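Local coordinates for uncharacterized protein lp_2219 (Lactobacillus plantarum, PDB 3HFQ) that is of unknown function but folds as a seven-bladed beta-propeller of the lactonase family, which may point to a lactonase-like activity, at residues Thr43-Ser48 / Gly334-Phe339; Ser161-Val166 / Val180-Ala185; Ala110-Ile115 / Thr122-Val127. The protein carries 1 engineered substitution. All coordinates share one frame; numbering follows the deposited sequence.

Contact 1. Residues Thr43-Ser48 / Gly334-Phe339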
loop_
_atom_site.group_PDB
_atom_site.type_symbol
_atom_site.label_atom_id
_atom_site.label_comp_id
_atom_site.label_asym_id
_atom_site.label_seq_id
_atom_site.Cartn_x
_atom_site.Cartn_y
_atom_site.Cartn_z
ATOM N N THR A 43 0.940 10.067 -4.375
ATOM C CA THR A 43 -0.052 9.031 -4.072
ATOM C C THR A 43 0.375 7.881 -3.169
ATOM O O THR A 43 -0.471 7.112 -2.714
ATOM C CB THR A 43 -0.646 8.449 -5.369
ATOM O OG1 THR A 43 0.357 7.706 -6.067
ATOM C CG2 THR A 43 -1.147 9.574 -6.269
ATOM N N TYR A 44 1.675 7.726 -2.937
ATOM C CA TYR A 44 2.142 6.694 -2.020
ATOM C C TYR A 44 3.414 7.178 -1.342
ATOM O O TYR A 44 4.214 7.896 -1.945
ATOM C CB TYR A 44 2.384 5.351 -2.717
ATOM C CG TYR A 44 2.004 4.188 -1.817
ATOM C CD1 TYR A 44 0.669 3.812 -1.662
ATOM C CD2 TYR A 44 2.967 3.504 -1.076
ATOM C CE1 TYR A 44 0.299 2.785 -0.784
ATOM C CE2 TYR A 44 2.611 2.476 -0.196
ATOM C CZ TYR A 44 1.277 2.122 -0.057
ATOM O OH TYR A 44 0.925 1.105 0.803
ATOM N N LEU A 45 3.582 6.781 -0.083
ATOM C CA LEU A 45 4.715 7.200 0.731
ATOM C C LEU A 45 5.438 6.044 1.416
ATOM O O LEU A 45 4.828 5.024 1.734
ATOM C CB LEU A 45 4.220 8.155 1.820
ATOM C CG LEU A 45 3.325 9.316 1.385
ATOM C CD1 LEU A 45 2.735 9.991 2.621
ATOM C CD2 LEU A 45 4.136 10.303 0.554
ATOM N N ALA A 46 6.734 6.234 1.662
ATOM C CA ALA A 46 7.567 5.244 2.346
ATOM C C ALA A 46 8.559 5.998 3.234
ATOM O O ALA A 46 9.066 7.052 2.848
ATOM C CB ALA A 46 8.324 4.381 1.334
ATOM N N LEU A 47 8.834 5.454 4.415
ATOM C CA LEU A 47 9.748 6.087 5.362
ATOM C C LEU A 47 10.942 5.204 5.699
ATOM O O LEU A 47 10.829 3.981 5.727
ATOM C CB LEU A 47 9.006 6.426 6.660
ATOM C CG LEU A 47 8.063 7.630 6.679
ATOM C CD1 LEU A 47 7.128 7.536 7.877
ATOM C CD2 LEU A 47 8.887 8.913 6.732
ATOM N N SER A 48 12.089 5.833 5.946
ATOM C CA SER A 48 13.291 5.097 6.318
ATOM C C SER A 48 13.518 5.296 7.815
ATOM O O SER A 48 12.864 6.135 8.440
ATOM C CB SER A 48 14.510 5.609 5.548
ATOM O OG SER A 48 14.912 6.885 6.018
ATOM N N GLY A 334 -7.066 12.396 -0.394
ATOM C CA GLY A 334 -6.245 11.418 0.308
ATOM C C GLY A 334 -6.264 10.002 -0.241
ATOM O O GLY A 334 -7.335 9.434 -0.457
ATOM N N VAL A 335 -5.077 9.424 -0.446
ATOM C CA VAL A 335 -4.960 8.064 -0.974
ATOM C C VAL A 335 -3.846 7.219 -0.341
ATOM O O VAL A 335 -3.564 6.111 -0.800
ATOM C CB VAL A 335 -4.749 8.077 -2.504
ATOM C CG1 VAL A 335 -6.008 8.594 -3.197
ATOM C CG2 VAL A 335 -3.543 8.951 -2.863
ATOM N N CYS A 336 -3.204 7.741 0.699
ATOM C CA CYS A 336 -2.146 6.995 1.383
ATOM C C CYS A 336 -2.060 7.404 2.841
ATOM O O CYS A 336 -2.063 8.591 3.164
ATOM C CB CYS A 336 -0.787 7.221 0.710
ATOM S SG CYS A 336 0.590 6.292 1.472
ATOM N N VAL A 337 -1.994 6.408 3.720
ATOM C CA VAL A 337 -1.897 6.642 5.157
ATOM C C VAL A 337 -0.561 6.092 5.621
ATOM O O VAL A 337 -0.299 4.896 5.529
ATOM C CB VAL A 337 -3.026 5.925 5.919
ATOM C CG1 VAL A 337 -2.776 6.019 7.422
ATOM C CG2 VAL A 337 -4.357 6.549 5.565
ATOM N N ARG A 338 0.278 6.974 6.140
ATOM C CA ARG A 338 1.599 6.577 6.582
ATOM C C ARG A 338 1.899 7.019 8.003
ATOM O O ARG A 338 2.285 8.155 8.233
ATOM C CB ARG A 338 2.658 7.151 5.644
ATOM C CG ARG A 338 4.085 6.969 6.120
ATOM C CD ARG A 338 4.388 5.493 6.206
ATOM N NE ARG A 338 4.072 4.943 4.899
ATOM C CZ ARG A 338 3.452 3.794 4.669
ATOM N NH1 ARG A 338 3.080 2.996 5.665
ATOM N NH2 ARG A 338 3.176 3.464 3.416
ATOM N N PHE A 339 1.734 6.116 8.963
ATOM C CA PHE A 339 2.027 6.461 10.353
ATOM C C PHE A 339 3.534 6.492 10.532
ATOM O O PHE A 339 4.247 5.738 9.900
ATOM C CB PHE A 339 1.510 5.401 11.318
ATOM C CG PHE A 339 0.050 5.503 11.600
ATOM C CD1 PHE A 339 -0.867 4.777 10.858
ATOM C CD2 PHE A 339 -0.406 6.310 12.630
ATOM C CE1 PHE A 339 -2.221 4.844 11.137
ATOM C CE2 PHE A 339 -1.761 6.392 12.927
ATOM C CZ PHE A 339 -2.672 5.656 12.181
HETATM O O HOH W 1 -2.553 5.242 -3.073
HETATM O O HOH W 2 2.231 0.532 3.252
#
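C336 and R338 both reach across to Y44, and they meet its ring in different ways. The sulfur lies over one face: C336 SG is 4.1 Å from the centroid of the Y44 ring and 14° off the ring normal, displaced toward the CD1 rim, a sulfur-aromatic contact. It gets there because SG stands anti to the backbone N (chi1 -179°). R338 instead crosses the tyrosine at about a right angle, its guanidinium plane turned 63° from the ring, and R338 NH2 comes to 3.8 Å from Y44 CE2. A water joins their polar ends, 2.8 Å from Y44 OH and 3.1 Å from R338 NH2, where it accepts from the nitrogen.

The stronger hold of the guanidinium is on L45. R338 NH2 donates to L45 O at 2.8 Å, and R338 NE gives the same oxygen a longer bond of 3.3 Å; both donors arrive from one face of the carbonyl, NE well above its plane. This side-on, two-nitrogen grip links two neighbouring blades of the propeller. The axes of 45-47 and 334-339 run nearly parallel, 7.6 Å apart, too far for direct backbone pairing. Each is the edge strand of its sheet, the one nearest the propeller axis, and 334-339, the C-terminal strand, pairs with the N-terminal strand 2-9, the Velcro closure of a beta-propeller. V335 and C336 both face G8 there, forming a classic beta bulge.

Lower on the arginine chain, its methylenes pass the leucines of 43-48. L47 slides past in the opposite direction, with L47 CD1 3.6 Å from R338 CG, while L45 CD1 approaches R338 CB. A second water sits between T43 O and V335 O.

Contact 2. Residues Ser161-Val166 / Val180-Ala185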
loop_
_atom_site.group_PDB
_atom_site.type_symbol
_atom_site.label_atom_id
_atom_site.label_comp_id
_atom_site.label_asym_id
_atom_site.label_seq_id
_atom_site.Cartn_x
_atom_site.Cartn_y
_atom_site.Cartn_z
ATOM N N SER A 161 -1.539 -8.582 -15.699
ATOM C CA SER A 161 -1.358 -9.941 -16.202
ATOM C C SER A 161 -1.721 -11.048 -15.211
ATOM O O SER A 161 -1.498 -12.224 -15.490
ATOM C CB SER A 161 0.090 -10.132 -16.652
ATOM O OG SER A 161 0.966 -10.007 -15.548
ATOM N N ASP A 162 -2.275 -10.673 -14.061
ATOM C CA ASP A 162 -2.665 -11.644 -13.035
ATOM C C ASP A 162 -1.492 -12.480 -12.535
ATOM O O ASP A 162 -1.610 -13.696 -12.381
ATOM C CB ASP A 162 -3.757 -12.581 -13.566
ATOM C CG ASP A 162 -5.096 -11.894 -13.713
ATOM O OD1 ASP A 162 -5.541 -11.253 -12.738
ATOM O OD2 ASP A 162 -5.708 -11.999 -14.799
ATOM N N LYS A 163 -0.363 -11.831 -12.270
ATOM C CA LYS A 163 0.810 -12.556 -11.796
ATOM C C LYS A 163 1.496 -11.914 -10.603
ATOM O O LYS A 163 1.481 -10.691 -10.435
ATOM C CB LYS A 163 1.831 -12.705 -12.927
ATOM C CG LYS A 163 1.378 -13.596 -14.074
ATOM C CD LYS A 163 2.358 -13.530 -15.234
ATOM C CE LYS A 163 1.891 -14.376 -16.412
ATOM N NZ LYS A 163 1.828 -15.829 -16.083
ATOM N N VAL A 164 2.089 -12.760 -9.767
ATOM C CA VAL A 164 2.838 -12.293 -8.614
ATOM C C VAL A 164 4.246 -12.839 -8.792
ATOM O O VAL A 164 4.474 -14.050 -8.720
ATOM C CB VAL A 164 2.263 -12.810 -7.273
ATOM C CG1 VAL A 164 3.114 -12.288 -6.121
ATOM C CG2 VAL A 164 0.821 -12.343 -7.099
ATOM N N TYR A 165 5.183 -11.939 -9.056
ATOM C CA TYR A 165 6.570 -12.318 -9.249
ATOM C C TYR A 165 7.352 -12.214 -7.947
ATOM O O TYR A 165 7.015 -11.426 -7.062
ATOM C CB TYR A 165 7.265 -11.386 -10.245
ATOM C CG TYR A 165 6.735 -11.394 -11.658
ATOM C CD1 TYR A 165 5.623 -10.632 -12.018
ATOM C CD2 TYR A 165 7.380 -12.128 -12.650
ATOM C CE1 TYR A 165 5.163 -10.608 -13.335
ATOM C CE2 TYR A 165 6.931 -12.113 -13.964
ATOM C CZ TYR A 165 5.828 -11.347 -14.304
ATOM O OH TYR A 165 5.399 -11.322 -15.612
ATOM N N VAL A 166 8.392 -13.026 -7.838
ATOM C CA VAL A 166 9.291 -12.959 -6.701
ATOM C C VAL A 166 10.662 -12.819 -7.349
ATOM O O VAL A 166 11.036 -13.634 -8.194
ATOM C CB VAL A 166 9.261 -14.220 -5.829
ATOM C CG1 VAL A 166 10.357 -14.129 -4.768
ATOM C CG2 VAL A 166 7.902 -14.345 -5.147
ATOM N N VAL A 180 7.150 -17.142 -10.322
ATOM C CA VAL A 180 5.998 -16.378 -10.774
ATOM C C VAL A 180 4.729 -17.179 -10.538
ATOM O O VAL A 180 4.585 -18.299 -11.024
ATOM C CB VAL A 180 6.104 -16.012 -12.278
ATOM C CG1 VAL A 180 6.268 -17.263 -13.116
ATOM C CG2 VAL A 180 4.863 -15.235 -12.710
ATOM N N LEU A 181 3.823 -16.600 -9.759
ATOM C CA LEU A 181 2.548 -17.231 -9.455
ATOM C C LEU A 181 1.502 -16.628 -10.380
ATOM O O LEU A 181 1.365 -15.408 -10.460
ATOM C CB LEU A 181 2.155 -16.960 -7.999
ATOM C CG LEU A 181 0.755 -17.416 -7.581
ATOM C CD1 LEU A 181 0.689 -18.943 -7.526
ATOM C CD2 LEU A 181 0.420 -16.813 -6.228
ATOM N N THR A 182 0.767 -17.480 -11.083
ATOM C CA THR A 182 -0.261 -16.999 -11.988
ATOM C C THR A 182 -1.626 -17.212 -11.357
ATOM O O THR A 182 -1.969 -18.324 -10.958
ATOM C CB THR A 182 -0.210 -17.740 -13.341
ATOM O OG1 THR A 182 1.042 -17.477 -13.983
ATOM C CG2 THR A 182 -1.346 -17.277 -14.244
HETATM N N MSE A 183 -2.403 -16.138 -11.270
HETATM C CA MSE A 183 -3.732 -16.211 -10.685
HETATM C C MSE A 183 -4.794 -16.436 -11.751
HETATM O O MSE A 183 -4.545 -16.224 -12.937
HETATM C CB MSE A 183 -4.021 -14.919 -9.920
HETATM C CG MSE A 183 -2.925 -14.569 -8.922
HETATM SE SE MSE A 183 -2.953 -15.708 -7.364
HETATM C CE MSE A 183 -2.587 -17.436 -8.143
ATOM N N GLU A 184 -5.974 -16.880 -11.326
ATOM C CA GLU A 184 -7.075 -17.101 -12.260
ATOM C C GLU A 184 -7.308 -15.809 -13.041
ATOM O O GLU A 184 -7.254 -14.714 -12.478
ATOM C CB GLU A 184 -8.352 -17.486 -11.502
ATOM C CG GLU A 184 -8.389 -18.922 -10.985
ATOM C CD GLU A 184 -8.676 -19.941 -12.079
ATOM O OE1 GLU A 184 -7.809 -20.149 -12.955
ATOM O OE2 GLU A 184 -9.774 -20.535 -12.060
ATOM N N ALA A 185 -7.570 -15.938 -14.338
ATOM C CA ALA A 185 -7.787 -14.776 -15.194
ATOM C C ALA A 185 -8.838 -13.811 -14.646
ATOM O O ALA A 185 -9.957 -14.212 -14.326
ATOM C CB ALA A 185 -8.177 -15.233 -16.597
#
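D162 has a left-handed backbone conformation (phi 59°) as the first residue of a G1 beta bulge, a place where glycine is common; D162 and K163 both face D158 on the neighbouring strand. Across the contact M183 N donates to D162 O at 2.8 Å in a nearly straight bond. The carboxylate of D162 runs alongside the turn that follows 180-182, with OD2 3.5 Å from A185 CA; its oxygens are held outside the two segments, OD1 by G188 N and OD2 by G186 N.

Beyond the bulge, V164 and L181 exchange two backbone bonds as a hydrogen-bonded antiparallel pair. K163 and T182 lie side by side, pointing the same way. The lysine is extended to CE and turns at its last torsion (chi4 -64°), and NZ donates to T182 OG1 at 2.8 Å. On the same face V180 CG2 sits over the Y165 ring, 4.1 Å from its centroid and 19° off the normal, a CH-pi contact, while H129 meets this ring edge-to-face.

V164 and L181 point to the other face, their CB atoms 4.2 Å apart, and both pack on F223 of the next blade. Paired side by side as third and fourth strands, 163-169 and 175-182 form the outer beta hairpin of a four-stranded propeller blade.

Contact 3. Residues Ala110-Ile115 / Thr122-Val127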
loop_
_atom_site.group_PDB
_atom_site.type_symbol
_atom_site.label_atom_id
_atom_site.label_comp_id
_atom_site.label_asym_id
_atom_site.label_seq_id
_atom_site.Cartn_x
_atom_site.Cartn_y
_atom_site.Cartn_z
ATOM N N ALA A 110 9.040 -2.192 -12.589
ATOM C CA ALA A 110 9.457 -2.268 -11.197
ATOM C C ALA A 110 10.818 -1.593 -11.280
ATOM O O ALA A 110 11.646 -1.951 -12.120
ATOM C CB ALA A 110 9.610 -3.718 -10.755
ATOM N N GLU A 111 11.042 -0.593 -10.445
ATOM C CA GLU A 111 12.313 0.117 -10.461
ATOM C C GLU A 111 13.028 0.027 -9.122
ATOM O O GLU A 111 12.392 -0.141 -8.076
ATOM C CB GLU A 111 12.105 1.590 -10.835
ATOM C CG GLU A 111 11.746 1.873 -12.294
ATOM C CD GLU A 111 12.158 3.276 -12.706
ATOM O OE1 GLU A 111 12.222 4.148 -11.811
ATOM O OE2 GLU A 111 12.412 3.520 -13.906
ATOM N N VAL A 112 14.355 0.135 -9.170
ATOM C CA VAL A 112 15.182 0.069 -7.972
ATOM C C VAL A 112 16.114 1.274 -7.956
ATOM O O VAL A 112 16.695 1.634 -8.981
ATOM C CB VAL A 112 16.045 -1.215 -7.955
ATOM C CG1 VAL A 112 16.802 -1.323 -6.626
ATOM C CG2 VAL A 112 15.164 -2.436 -8.182
HETATM N N MSE A 113 16.242 1.902 -6.792
HETATM C CA MSE A 113 17.107 3.063 -6.620
HETATM C C MSE A 113 17.952 2.834 -5.376
HETATM O O MSE A 113 17.511 2.158 -4.447
HETATM C CB MSE A 113 16.258 4.328 -6.439
HETATM C CG MSE A 113 15.484 4.733 -7.680
HETATM SE SE MSE A 113 13.938 5.798 -7.253
HETATM C CE MSE A 113 12.988 5.666 -8.935
ATOM N N LYS A 114 19.160 3.386 -5.353
ATOM C CA LYS A 114 20.023 3.224 -4.188
ATOM C C LYS A 114 20.028 4.505 -3.358
ATOM O O LYS A 114 19.994 5.606 -3.902
ATOM C CB LYS A 114 21.449 2.851 -4.618
ATOM C CG LYS A 114 22.140 3.859 -5.517
ATOM C CD LYS A 114 23.522 3.357 -5.927
ATOM C CE LYS A 114 24.266 4.384 -6.771
ATOM N NZ LYS A 114 25.583 3.872 -7.247
ATOM N N ILE A 115 20.063 4.348 -2.038
ATOM C CA ILE A 115 20.048 5.486 -1.125
ATOM C C ILE A 115 21.464 5.947 -0.780
ATOM O O ILE A 115 22.287 5.160 -0.316
ATOM C CB ILE A 115 19.316 5.117 0.186
ATOM C CG1 ILE A 115 17.935 4.541 -0.138
ATOM C CG2 ILE A 115 19.194 6.332 1.084
ATOM C CD1 ILE A 115 17.235 3.915 1.053
ATOM N N THR A 122 19.401 7.386 -6.423
ATOM C CA THR A 122 20.018 7.200 -7.733
ATOM C C THR A 122 19.421 5.936 -8.345
ATOM O O THR A 122 19.415 4.873 -7.716
ATOM C CB THR A 122 21.540 7.010 -7.642
ATOM O OG1 THR A 122 22.125 8.115 -6.942
ATOM C CG2 THR A 122 22.149 6.929 -9.040
ATOM N N LEU A 123 18.923 6.051 -9.571
ATOM C CA LEU A 123 18.323 4.916 -10.271
ATOM C C LEU A 123 19.364 3.845 -10.588
ATOM O O LEU A 123 20.473 4.159 -11.024
ATOM C CB LEU A 123 17.680 5.396 -11.574
ATOM C CG LEU A 123 16.990 4.352 -12.454
ATOM C CD1 LEU A 123 15.756 3.806 -11.744
ATOM C CD2 LEU A 123 16.601 4.996 -13.783
ATOM N N THR A 124 19.004 2.581 -10.374
ATOM C CA THR A 124 19.913 1.476 -10.656
ATOM C C THR A 124 19.337 0.451 -11.631
ATOM O O THR A 124 20.071 -0.114 -12.441
ATOM C CB THR A 124 20.321 0.709 -9.370
ATOM O OG1 THR A 124 19.149 0.259 -8.680
ATOM C CG2 THR A 124 21.150 1.602 -8.446
ATOM N N ASP A 125 18.028 0.219 -11.569
ATOM C CA ASP A 125 17.419 -0.786 -12.439
ATOM C C ASP A 125 15.938 -0.528 -12.727
ATOM O O ASP A 125 15.212 -0.001 -11.886
ATOM C CB ASP A 125 17.604 -2.156 -11.778
ATOM C CG ASP A 125 17.317 -3.326 -12.713
ATOM O OD1 ASP A 125 17.515 -3.196 -13.940
ATOM O OD2 ASP A 125 16.916 -4.395 -12.206
ATOM N N THR A 126 15.512 -0.890 -13.933
ATOM C CA THR A 126 14.122 -0.750 -14.352
ATOM C C THR A 126 13.752 -2.048 -15.057
ATOM O O THR A 126 14.248 -2.337 -16.149
ATOM C CB THR A 126 13.924 0.422 -15.340
ATOM O OG1 THR A 126 14.345 1.646 -14.727
ATOM C CG2 THR A 126 12.451 0.551 -15.724
ATOM N N VAL A 127 12.902 -2.841 -14.412
ATOM C CA VAL A 127 12.471 -4.116 -14.969
ATOM C C VAL A 127 11.152 -3.947 -15.713
ATOM O O VAL A 127 10.163 -3.488 -15.140
ATOM C CB VAL A 127 12.306 -5.165 -13.849
ATOM C CG1 VAL A 127 11.732 -6.460 -14.413
ATOM C CG2 VAL A 127 13.659 -5.428 -13.199
HETATM O O HOH W 3 22.180 7.496 -4.394
#
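A110-I115 and T122-V127 pair as antiparallel strands at 143°, and the register slips by one after V112, where T124 and D125 both face that residue in a classic beta bulge. V112 O accepts two backbone bonds there, from T124 N at 2.9 Å and from D125 N at 3.2 Å. Regular pairing resumes on both flanks, A110 with V127 and K114 with T122.

E111 and T126 lie side by side, pointing the same way. T126 OG1 donates to E111 OE2 at 2.8 Å, meeting the oxygen from above the carboxylate plane, 50° out of it. L123 crosses the glutamate at about a right angle and sets CD1 3.6 Å from E111 OE1, so a methyl touches one oxygen and a hydroxyl the other. An alanine at E111 would probably leave T126 OG1 without its acceptor and open a gap beside L123 CD1. Selenomethionine M113 continues this face, its CG 3.8 Å from L123 CA.

The opposite face carries V112, K114 and D125. With CG between its own backbone N and carbonyl carbon (chi1 60°), K114 sets that atom 3.8 Å from T122 CB, and its extended chain lies beside T122; T124 CG2 packs against the same methylenes. A water bridges K114 O and T122 OG1, 2.6 Å from the hydroxyl. At the bulge T124 OG1 bonds to G173 O, and D125 OD2 accepts from L175 N, both in the outer hairpin of the next blade.

The chemistry is therefore divided: backbone bonds hold the two strands, and the T126-E111 bond and methyl contacts add to them on the E111 face, whereas at the bulge T124 OG1 and D125 OD2 reach the adjoining blade, consistent with the extra residue helping to turn them that way.

How the contacts relate
Contact 1 is the core contact, buried and centred 8 Å from the middle of the chain; contacts 2 and 3 lie 18 and 19 Å out and are only partly buried. Contact 1 joins the axis-side strands of two different blades through side chains and waters, without direct backbone pairing. Contacts 2 and 3 are equivalent outer hairpins of successive blades, built on antiparallel backbone bonds, with polar pairs of side chains added on partly exposed faces: lysine-threonine in one, glutamate-threonine in the other. No strand is shared. The three are nevertheless linked: Y44 packs on strand 90-94 of contact 3's blade, and contact 3 touches the hairpin of contact 2 through L175.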